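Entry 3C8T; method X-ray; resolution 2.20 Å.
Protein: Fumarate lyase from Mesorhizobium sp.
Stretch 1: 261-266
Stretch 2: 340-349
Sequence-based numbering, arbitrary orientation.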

# COMPACT_ATOMS: atom_id res chain seq x y z
N GLY A 261 16.08 8.36 28.53
CA GLY A 261 15.58 9.52 29.25
C GLY A 261 16.22 10.81 28.82
O GLY A 261 16.37 11.74 29.63
N GLU A 262 16.57 10.91 27.54
CA GLU A 262 17.35 12.02 27.02
C GLU A 262 16.52 13.25 26.65
O GLU A 262 17.07 14.34 26.56
N VAL A 263 15.21 13.05 26.44
CA VAL A 263 14.24 14.12 26.15
C VAL A 263 12.85 13.76 26.70
O VAL A 263 12.61 12.63 27.13
N ALA A 264 11.95 14.74 26.65
CA ALA A 264 10.57 14.55 27.01
C ALA A 264 9.73 15.56 26.21
O ALA A 264 10.18 16.70 25.92
N GLU A 265 8.52 15.13 25.85
CA GLU A 265 7.56 15.93 25.12
C GLU A 265 7.09 17.00 26.08
O GLU A 265 7.14 16.78 27.27
N PRO A 266 6.60 18.15 25.56
CA PRO A 266 6.04 19.11 26.50
C PRO A 266 4.69 18.59 27.02
O PRO A 266 4.63 18.23 28.21
N GLU A 340 5.06 20.87 15.50
CA GLU A 340 5.24 22.29 15.95
C GLU A 340 5.22 22.39 17.50
O GLU A 340 6.06 23.01 18.11
N PHE A 341 4.19 21.80 18.09
CA PHE A 341 3.97 21.84 19.51
C PHE A 341 5.06 21.11 20.28
O PHE A 341 5.62 21.65 21.23
N MET A 342 5.37 19.88 19.85
CA MET A 342 6.32 19.02 20.53
C MET A 342 7.73 19.59 20.46
O MET A 342 8.42 19.63 21.48
N LEU A 343 8.14 20.01 19.28
CA LEU A 343 9.49 20.52 19.03
C LEU A 343 9.66 21.91 19.59
O LEU A 343 10.77 22.29 20.02
N GLY A 344 8.58 22.68 19.59
CA GLY A 344 8.59 24.01 20.15
C GLY A 344 8.86 23.95 21.65
O GLY A 344 9.62 24.79 22.16
N GLY A 345 8.25 23.00 22.35
CA GLY A 345 8.45 22.84 23.80
C GLY A 345 9.27 21.62 24.22
O GLY A 345 9.21 21.22 25.39
N LEU A 346 10.04 21.03 23.30
CA LEU A 346 10.82 19.81 23.64
C LEU A 346 11.71 20.01 24.90
O LEU A 346 12.43 21.01 24.98
N GLN A 347 11.64 19.10 25.89
CA GLN A 347 12.53 19.15 27.04
C GLN A 347 13.76 18.31 26.67
O GLN A 347 13.64 17.14 26.33
N VAL A 348 14.94 18.90 26.73
CA VAL A 348 16.18 18.23 26.35
C VAL A 348 16.96 18.10 27.63
O VAL A 348 16.98 19.09 28.40
N PHE A 349 17.55 16.92 27.91
CA PHE A 349 18.25 16.64 29.19
C PHE A 349 19.74 16.35 29.05
O PHE A 349 20.16 15.21 28.91

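The most unusual feature of this contact is that one glutamine extends a very short antiparallel pairing with its own side chain. Gln347 pairs with Ala264 through its backbone, with Gln347 N to Ala264 O at 2.8 Å (N-H...O angle 161°) and Ala264 N to Gln347 O at 3.0 Å (150°). Its side chain, with chi1 in m, chi2 in t and chi3 at 65°, then places Gln347 NE2 2.7 Å from Glu265 O. The angle at that hydrogen is 131°, so the bond is short but bent. The same amide lies over Ala264, with Gln347 NE2 3.7 Å from Ala264 CB, as expected for two side chains on one face of the sheet.

Val263 and Val348 form the neighbouring, non-hydrogen-bonded pair and share the other face. Val263 CA and Val348 CA are 4.5 Å apart, and Val263 CA approaches Gln347 O at 3.1 Å in a CA-H...O contact with an angle of 125° at the hydrogen. Val263 adopts m and Val348 t; the packing between them is loose, Val263 CG1 lying 4.2 Å from Val348 CA. Val263 CG1 also reaches Leu346 CD2 at 4.4 Å. The CA-to-CB bond of Leu346 points away, but its t, p rotamer brings the end of the side chain back, so that Leu346 CD1 lies 3.6 Å from Ala264 O.

Phe349 closes one end of the pairing. Phe349 N donates to Glu262 O at 3.0 Å (154°), while its CA-to-CB bond points toward the first stretch, and chi1 is in m. Gly261 O, 3.3 Å from Phe349 CD2, and Ala264 CB, 3.7 Å from Phe349 CE2, both lie at the ring edge, near its plane. Glu262 itself points away, and its carboxylate is satisfied elsewhere in the structure.

At the other end, Pro266 points toward the second stretch and has the largest area covered in this contact, 108 Å². The Pro266 ring is C-gamma endo, and Pro266 CG lies 3.6 Å from Phe341 CE2; Pro266 CG is 4.1 Å from the centroid of the Phe341 ring and 30° off the ring normal, an off-centre CH-pi contact. Phe341 leaves its CA sideways, yet chi1 in t carries the ring nearer. Pro266 CD meets Met342 O at 3.4 Å, and Pro266 CB meets Gly345 O at 3.5 Å. The tight fit matters at Gly345, where an ideal CB would fall 2.9 Å from Pro266 CB. Met342 has chi1 and chi2 in t, which sets Met342 SD 3.6 Å from Glu265 OE2; chi3, in p, turns only CE.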

# COMPACT_ATOMS: atom_id res chain seq x y z
CB GLU A 262 18.21 11.58 25.85
CG GLU A 262 19.30 10.65 26.27
CD GLU A 262 20.08 10.10 25.10
OE1 GLU A 262 19.66 10.36 23.93
OE2 GLU A 262 21.11 9.42 25.35
CB VAL A 263 14.07 14.43 24.60
CG1 VAL A 263 15.40 14.87 23.95
CG2 VAL A 263 13.41 13.27 23.86
CB ALA A 264 10.35 14.73 28.57
CB GLU A 265 6.33 15.07 24.72
CG GLU A 265 6.58 14.11 23.51
CD GLU A 265 5.26 13.57 22.87
OE1 GLU A 265 4.13 13.96 23.32
OE2 GLU A 265 5.37 12.80 21.89
CB PRO A 266 5.87 20.36 25.65
CG PRO A 266 5.65 19.84 24.28
CD PRO A 266 6.52 18.62 24.17
CB GLU A 340 4.11 23.22 15.44
CG GLU A 340 4.10 23.64 13.98
CD GLU A 340 2.86 24.50 13.65
OE1 GLU A 340 2.86 25.70 14.00
OE2 GLU A 340 1.89 23.98 13.04
CB PHE A 341 2.61 21.22 19.81
CG PHE A 341 2.33 21.07 21.28
CD1 PHE A 341 1.94 22.19 22.03
CD2 PHE A 341 2.43 19.84 21.89
CE1 PHE A 341 1.69 22.07 23.41
CE2 PHE A 341 2.18 19.71 23.26
CZ PHE A 341 1.81 20.84 24.02
CB MET A 342 6.26 17.58 20.00
CG MET A 342 7.44 16.64 20.40
SD MET A 342 7.25 14.99 19.72
CE MET A 342 7.82 15.22 17.99
CB LEU A 343 9.79 20.55 17.51
CG LEU A 343 9.93 19.17 16.86
CD1 LEU A 343 9.86 19.27 15.32
CD2 LEU A 343 11.22 18.45 17.36
CB LEU A 346 11.66 19.37 22.43
CG LEU A 346 12.23 17.95 22.49
CD1 LEU A 346 11.07 16.95 22.44
CD2 LEU A 346 13.29 17.73 21.40
CB GLN A 347 11.85 18.59 28.30
CG GLN A 347 10.47 19.23 28.65
CD GLN A 347 9.70 18.43 29.72
OE1 GLN A 347 10.14 18.32 30.89
NE2 GLN A 347 8.55 17.84 29.33
CB VAL A 348 16.99 19.10 25.34
CG1 VAL A 348 18.36 18.49 25.03
CG2 VAL A 348 16.19 19.34 24.04
CB PHE A 349 17.56 15.53 29.97
CG PHE A 349 16.10 15.78 30.19
CD1 PHE A 349 15.68 16.99 30.76
CD2 PHE A 349 15.15 14.84 29.80
CE1 PHE A 349 14.29 17.24 30.96
CE2 PHE A 349 13.77 15.09 29.98
CZ PHE A 349 13.35 16.29 30.57